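Long-range contacts in F-actin-capping protein subunit alpha (Plasmodium berghei, PDB 7A0H), which probably binds the fast-growing barbed ends of actin filaments, blocking subunit exchange there without severing them, and forms an asymmetric homodimer: residues W192-N197 against G211-V216; E114-A119 against N241-F246. All blocks are in the same frame, centred on the assembly; numbering follows the deposited sequence.

Overall arrangement
One sheet and one helix tie the two contacts together. Interaction 1 pairs neighbouring strands in the core, its centre about 7 Å from that of the chain, whereas interaction 2 joins two helices about 23 Å out. Their centres are 22 Å apart and their nearest atoms about 8 Å, so they do not touch. Helix 243-266 bridges the gap: its first turn belongs to interaction 2, and further along Ile-254, Cys-257 and Glu-258 pack on the tryptophans of interaction 1. Strand 187-200 does likewise, ending in Phe-200 beside Tyr-116. Along the chain, interaction 1 is nested in the loop closed by interaction 2. The second subunit reaches interaction 1 but not interaction 2.

Interaction 1: W192-N197 against G211-V216; sequences WRSSWN and GTIDVV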
loop_
_atom_site.group_PDB
_atom_site.type_symbol
_atom_site.label_atom_id
_atom_site.label_comp_id
_atom_site.label_asym_id
_atom_site.label_seq_id
_atom_site.Cartn_x
_atom_site.Cartn_y
_atom_site.Cartn_z
ATOM N N TRP A 192 2.073 9.940 13.773
ATOM C CA TRP A 192 3.409 10.389 14.148
ATOM C C TRP A 192 3.807 9.658 15.417
ATOM O O TRP A 192 3.080 9.679 16.420
ATOM C CB TRP A 192 3.417 11.900 14.349
ATOM C CG TRP A 192 4.690 12.562 14.909
ATOM C CD1 TRP A 192 5.015 12.724 16.229
ATOM C CD2 TRP A 192 5.752 13.148 14.172
ATOM N NE1 TRP A 192 6.188 13.367 16.358
ATOM C CE2 TRP A 192 6.683 13.658 15.120
ATOM C CE3 TRP A 192 6.004 13.320 12.805
ATOM C CZ2 TRP A 192 7.862 14.309 14.748
ATOM C CZ3 TRP A 192 7.168 13.994 12.425
ATOM C CH2 TRP A 192 8.090 14.474 13.407
ATOM N N ARG A 193 4.942 8.989 15.344
ATOM C CA ARG A 193 5.542 8.235 16.433
ATOM C C ARG A 193 7.038 8.604 16.540
ATOM O O ARG A 193 7.825 8.358 15.608
ATOM C CB ARG A 193 5.367 6.718 16.179
ATOM C CG ARG A 193 3.920 6.187 16.254
ATOM C CD ARG A 193 3.376 6.543 17.488
ATOM N NE ARG A 193 2.089 6.029 17.817
ATOM C CZ ARG A 193 0.920 6.549 17.499
ATOM N NH1 ARG A 193 0.828 7.621 16.766
ATOM N NH2 ARG A 193 -0.195 5.941 17.942
ATOM N N SER A 194 7.444 9.156 17.676
ATOM C CA SER A 194 8.831 9.627 17.876
ATOM C C SER A 194 9.393 8.975 19.132
ATOM O O SER A 194 8.903 9.221 20.256
ATOM C CB SER A 194 8.890 11.164 17.985
ATOM O OG SER A 194 10.229 11.599 18.254
ATOM N N SER A 195 10.385 8.137 18.969
ATOM C CA SER A 195 10.772 7.302 20.081
ATOM C C SER A 195 12.261 7.367 20.330
ATOM O O SER A 195 13.060 7.393 19.375
ATOM C CB SER A 195 10.275 5.767 19.840
ATOM O OG SER A 195 10.857 5.265 18.653
ATOM N N TRP A 196 12.643 7.330 21.609
ATOM C CA TRP A 196 14.002 7.704 22.049
ATOM C C TRP A 196 14.402 6.794 23.190
ATOM O O TRP A 196 13.605 6.561 24.131
ATOM C CB TRP A 196 14.021 9.203 22.482
ATOM C CG TRP A 196 13.653 10.024 21.294
ATOM C CD1 TRP A 196 12.387 10.389 20.921
ATOM C CD2 TRP A 196 14.535 10.508 20.263
ATOM N NE1 TRP A 196 12.404 10.997 19.676
ATOM C CE2 TRP A 196 13.710 11.111 19.276
ATOM C CE3 TRP A 196 15.936 10.515 20.103
ATOM C CZ2 TRP A 196 14.256 11.811 18.163
ATOM C CZ3 TRP A 196 16.473 11.119 18.960
ATOM C CH2 TRP A 196 15.619 11.776 18.004
ATOM N N ASN A 197 15.589 6.226 23.055
ATOM C CA ASN A 197 16.169 5.413 24.115
ATOM C C ASN A 197 17.556 5.920 24.554
ATOM O O ASN A 197 18.403 6.320 23.732
ATOM C CB ASN A 197 16.294 3.992 23.619
ATOM C CG ASN A 197 16.434 3.017 24.722
ATOM O OD1 ASN A 197 15.505 2.781 25.489
ATOM N ND2 ASN A 197 17.614 2.440 24.831
ATOM N N GLY A 211 17.260 7.405 18.390
ATOM C CA GLY A 211 15.872 7.733 18.178
ATOM C C GLY A 211 15.403 7.274 16.820
ATOM O O GLY A 211 16.190 7.003 15.896
ATOM N N THR A 212 14.067 7.171 16.719
ATOM C CA THR A 212 13.397 6.839 15.461
ATOM C C THR A 212 12.153 7.692 15.336
ATOM O O THR A 212 11.389 7.828 16.299
ATOM C CB THR A 212 13.045 5.352 15.417
ATOM O OG1 THR A 212 14.229 4.560 15.632
ATOM C CG2 THR A 212 12.349 4.929 14.056
ATOM N N ILE A 213 11.997 8.335 14.195
ATOM C CA ILE A 213 10.792 9.097 13.907
ATOM C C ILE A 213 10.067 8.458 12.715
ATOM O O ILE A 213 10.617 8.377 11.610
ATOM C CB ILE A 213 11.102 10.587 13.625
ATOM C CG1 ILE A 213 11.721 11.262 14.897
ATOM C CG2 ILE A 213 9.844 11.256 13.237
ATOM C CD1 ILE A 213 12.029 12.739 14.716
ATOM N N ASP A 214 8.821 8.052 12.945
ATOM C CA ASP A 214 7.990 7.352 11.958
ATOM C C ASP A 214 6.833 8.248 11.572
ATOM O O ASP A 214 6.113 8.733 12.451
ATOM C CB ASP A 214 7.457 6.059 12.527
ATOM C CG ASP A 214 8.509 4.917 12.544
ATOM O OD1 ASP A 214 9.265 4.750 11.549
ATOM O OD2 ASP A 214 8.536 4.148 13.556
ATOM N N VAL A 215 6.678 8.513 10.280
ATOM C CA VAL A 215 5.546 9.285 9.772
ATOM C C VAL A 215 4.793 8.385 8.786
ATOM O O VAL A 215 5.416 7.813 7.881
ATOM C CB VAL A 215 5.998 10.553 9.055
ATOM C CG1 VAL A 215 4.837 11.496 8.884
ATOM C CG2 VAL A 215 7.039 11.264 9.880
ATOM N N VAL A 216 3.475 8.241 8.969
ATOM C CA VAL A 216 2.691 7.344 8.117
ATOM C C VAL A 216 1.451 8.081 7.677
ATOM O O VAL A 216 0.610 8.446 8.527
ATOM C CB VAL A 216 2.228 6.035 8.807
ATOM C CG1 VAL A 216 1.590 5.073 7.742
ATOM C CG2 VAL A 216 3.331 5.329 9.557
HETATM O O HOH W 1 9.142 5.940 16.477
#
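Trp-192 and Trp-196 project from the same face of strand 187-200, and each turns its indole across to strand 206-220. The ring of Trp-196, with CG beside the backbone N (chi1 -61°), lies over Gly-211, whose CA stands 3.6 Å from the centroid of the six-membered ring; with no side chain on the glycine, that CA comes within 3.4 Å of Trp-196 CE3. The rotation of this indole is fixed by Trp-196 NE1, which gives a nearly straight, in-plane hydrogen bond of 2.7 Å (173°) to Ser-194 OG. Trp-192 has CG anti to its backbone N (chi1 173°) and runs alongside Ile-213, taking the CG2 methyl over its face, 3.9 Å from the six-membered-ring centroid. Val-215 CG2 meets the same ring obliquely, 3.7 Å from Trp-192 CE3. Ile-213 thus lies between the indoles, its CG1 branch directed at Ser-194 OG and Trp-196 CZ2.

The two strands form an antiparallel beta hairpin within the five-stranded sheet of the capping-protein fold. Helix 243-266 lies over the tryptophan face, where its Glu-258 also bonds Ser-194 OG, and Pro-285 of the second subunit packs on Trp-192. Reciprocal N-H...O bonds join Arg-193 to Asp-214 and Ser-195 to Thr-212; Thr-212 N to Ser-195 O is the shortest, at 2.8 Å. On the face bearing these four side chains, the charged ends diverge, Arg-193 toward Asp-180 and Tyr-57 O, Asp-214 toward Arg-230. Between the strands on this face, a water lies 2.9 Å from both Thr-212 O and Ser-195 OG and hydrogen-bonds to them.

Interaction 2: E114-A119 against N241-F246; sequences EKYRVA and NDIENF
Helix 112-131 passes the first turn of helix 243-266 with its backbone close by, the CA atoms of Tyr-116 and Ile-243 being 5.8 Å apart and those of Ala-119 and Glu-244 5.6 Å, yet no direct hydrogen bond joins the two segments. Tyr-116 carries the contact. Its ring takes Ile-243 CG1 over one face, 4.0 Å from the ring centroid, and drives its CD1-CE1 edge into the face of Phe-246. This is a T-shaped pair, with centroids 4.9 Å apart and planes at 82°; CE1 of Tyr-116 stands over the centre of the phenyl ring. Phe-246 presents that face with CG anti to its backbone N (chi1 179°). The other branch of Ile-243, CG2, is pressed against helix 112-131, 3.5 Å from Lys-115 O and 3.7 Å from Ala-119 CB. Asp-242 occupies the N-cap position of helix 243-266: its OD1 accepts from Asn-245 N at 2.7 Å, securing the turn that holds Ile-243 and Phe-246. A water donates to Asn-241 O at 2.6 Å and makes a weak bond to Tyr-116 OH. Away from the contact, Arg-117 grips Glu-114 side-on through NE and NH2, and Lys-86 is a second partner of that carboxylate. Phe-200, at the end of strand 187-200, meets both aromatic rings, and Leu-173 of strand 170-183 packs on Phe-246, so the paired helices rest against the end of the central sheet.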
loop_
_atom_site.group_PDB
_atom_site.type_symbol
_atom_site.label_atom_id
_atom_site.label_comp_id
_atom_site.label_asym_id
_atom_site.label_seq_id
_atom_site.Cartn_x
_atom_site.Cartn_y
_atom_site.Cartn_z
ATOM N N GLU A 114 13.752 6.536 39.014
ATOM C CA GLU A 114 12.456 7.182 38.886
ATOM C C GLU A 114 12.629 8.693 38.842
ATOM O O GLU A 114 11.808 9.400 38.263
ATOM C CB GLU A 114 11.529 6.710 40.029
ATOM C CG GLU A 114 10.123 7.349 40.124
ATOM C CD GLU A 114 9.249 7.120 38.884
ATOM O OE1 GLU A 114 9.680 6.330 38.005
ATOM O OE2 GLU A 114 8.149 7.741 38.817
ATOM N N LYS A 115 13.659 9.223 39.473
ATOM C CA LYS A 115 13.830 10.673 39.435
ATOM C C LYS A 115 14.263 11.112 38.042
ATOM O O LYS A 115 13.739 12.088 37.487
ATOM C CB LYS A 115 14.875 11.073 40.480
ATOM C CG LYS A 115 14.414 11.122 41.933
ATOM C CD LYS A 115 15.563 11.662 42.842
ATOM C CE LYS A 115 15.214 11.624 44.337
ATOM N NZ LYS A 115 16.375 11.174 45.206
ATOM N N TYR A 116 15.110 10.322 37.393
ATOM C CA TYR A 116 15.405 10.589 35.992
ATOM C C TYR A 116 14.145 10.542 35.140
ATOM O O TYR A 116 13.920 11.438 34.314
ATOM C CB TYR A 116 16.418 9.558 35.534
ATOM C CG TYR A 116 17.866 9.888 35.848
ATOM C CD1 TYR A 116 18.623 10.698 35.012
ATOM C CD2 TYR A 116 18.468 9.413 36.985
ATOM C CE1 TYR A 116 19.972 10.985 35.271
ATOM C CE2 TYR A 116 19.787 9.686 37.256
ATOM C CZ TYR A 116 20.524 10.491 36.396
ATOM O OH TYR A 116 21.809 10.767 36.646
ATOM N N ARG A 117 13.298 9.499 35.352
ATOM C CA ARG A 117 12.085 9.301 34.548
ATOM C C ARG A 117 11.126 10.458 34.757
ATOM O O ARG A 117 10.508 10.968 33.796
ATOM C CB ARG A 117 11.404 7.948 34.924
ATOM C CG ARG A 117 10.252 7.488 33.890
ATOM C CD ARG A 117 9.215 6.488 34.494
ATOM N NE ARG A 117 8.425 7.187 35.490
ATOM C CZ ARG A 117 7.461 8.064 35.230
ATOM N NH1 ARG A 117 7.085 8.341 33.984
ATOM N NH2 ARG A 117 6.860 8.635 36.257
ATOM N N VAL A 118 10.948 10.846 36.013
ATOM C CA VAL A 118 10.011 11.932 36.293
ATOM C C VAL A 118 10.487 13.194 35.568
ATOM O O VAL A 118 9.695 13.852 34.867
ATOM C CB VAL A 118 9.857 12.158 37.792
ATOM C CG1 VAL A 118 9.145 13.432 38.061
ATOM C CG2 VAL A 118 9.005 10.943 38.491
ATOM N N ALA A 119 11.797 13.524 35.709
ATOM C CA ALA A 119 12.341 14.724 35.077
ATOM C C ALA A 119 12.227 14.628 33.555
ATOM O O ALA A 119 11.839 15.588 32.865
ATOM C CB ALA A 119 13.827 14.909 35.454
ATOM N N ASN A 241 25.655 14.937 36.525
ATOM C CA ASN A 241 24.804 14.295 37.501
ATOM C C ASN A 241 23.579 15.116 37.883
ATOM O O ASN A 241 22.789 14.658 38.705
ATOM C CB ASN A 241 25.631 13.892 38.738
ATOM C CG ASN A 241 26.203 15.065 39.533
ATOM O OD1 ASN A 241 25.977 16.254 39.261
ATOM N ND2 ASN A 241 26.970 14.708 40.550
ATOM N N ASP A 242 23.377 16.306 37.323
ATOM C CA ASP A 242 22.152 17.054 37.622
ATOM C C ASP A 242 21.019 16.476 36.775
ATOM O O ASP A 242 21.106 16.532 35.544
ATOM C CB ASP A 242 22.336 18.553 37.337
ATOM C CG ASP A 242 21.047 19.348 37.595
ATOM O OD1 ASP A 242 20.213 19.447 36.670
ATOM O OD2 ASP A 242 20.847 19.857 38.729
ATOM N N ILE A 243 19.951 15.984 37.435
ATOM C CA ILE A 243 18.940 15.144 36.794
ATOM C C ILE A 243 18.083 15.973 35.846
ATOM O O ILE A 243 17.822 15.592 34.680
ATOM C CB ILE A 243 18.104 14.383 37.854
ATOM C CG1 ILE A 243 19.023 13.360 38.557
ATOM C CG2 ILE A 243 16.866 13.672 37.216
ATOM C CD1 ILE A 243 18.428 12.692 39.785
ATOM N N GLU A 244 17.703 17.151 36.288
ATOM C CA GLU A 244 16.899 18.002 35.439
ATOM C C GLU A 244 17.664 18.467 34.211
ATOM O O GLU A 244 17.117 18.479 33.083
ATOM C CB GLU A 244 16.465 19.187 36.260
ATOM C CG GLU A 244 15.719 20.155 35.493
ATOM C CD GLU A 244 15.175 21.325 36.321
ATOM O OE1 GLU A 244 15.103 21.260 37.585
ATOM O OE2 GLU A 244 14.879 22.343 35.650
ATOM N N ASN A 245 18.928 18.822 34.375
ATOM C CA ASN A 245 19.705 19.258 33.220
ATOM C C ASN A 245 19.868 18.115 32.230
ATOM O O ASN A 245 19.914 18.329 31.015
ATOM C CB ASN A 245 21.087 19.764 33.640
ATOM C CG ASN A 245 21.066 21.132 34.358
ATOM O OD1 ASN A 245 20.048 21.837 34.387
ATOM N ND2 ASN A 245 22.228 21.486 34.970
ATOM N N PHE A 246 20.020 16.894 32.761
ATOM C CA PHE A 246 20.047 15.666 31.954
ATOM C C PHE A 246 18.807 15.562 31.048
ATOM O O PHE A 246 18.930 15.403 29.852
ATOM C CB PHE A 246 20.174 14.461 32.917
ATOM C CG PHE A 246 20.185 13.053 32.235
ATOM C CD1 PHE A 246 21.387 12.380 32.015
ATOM C CD2 PHE A 246 18.987 12.423 31.848
ATOM C CE1 PHE A 246 21.423 11.114 31.432
ATOM C CE2 PHE A 246 19.000 11.174 31.202
ATOM C CZ PHE A 246 20.213 10.481 31.035
HETATM O O HOH W 2 22.436 12.207 39.555
#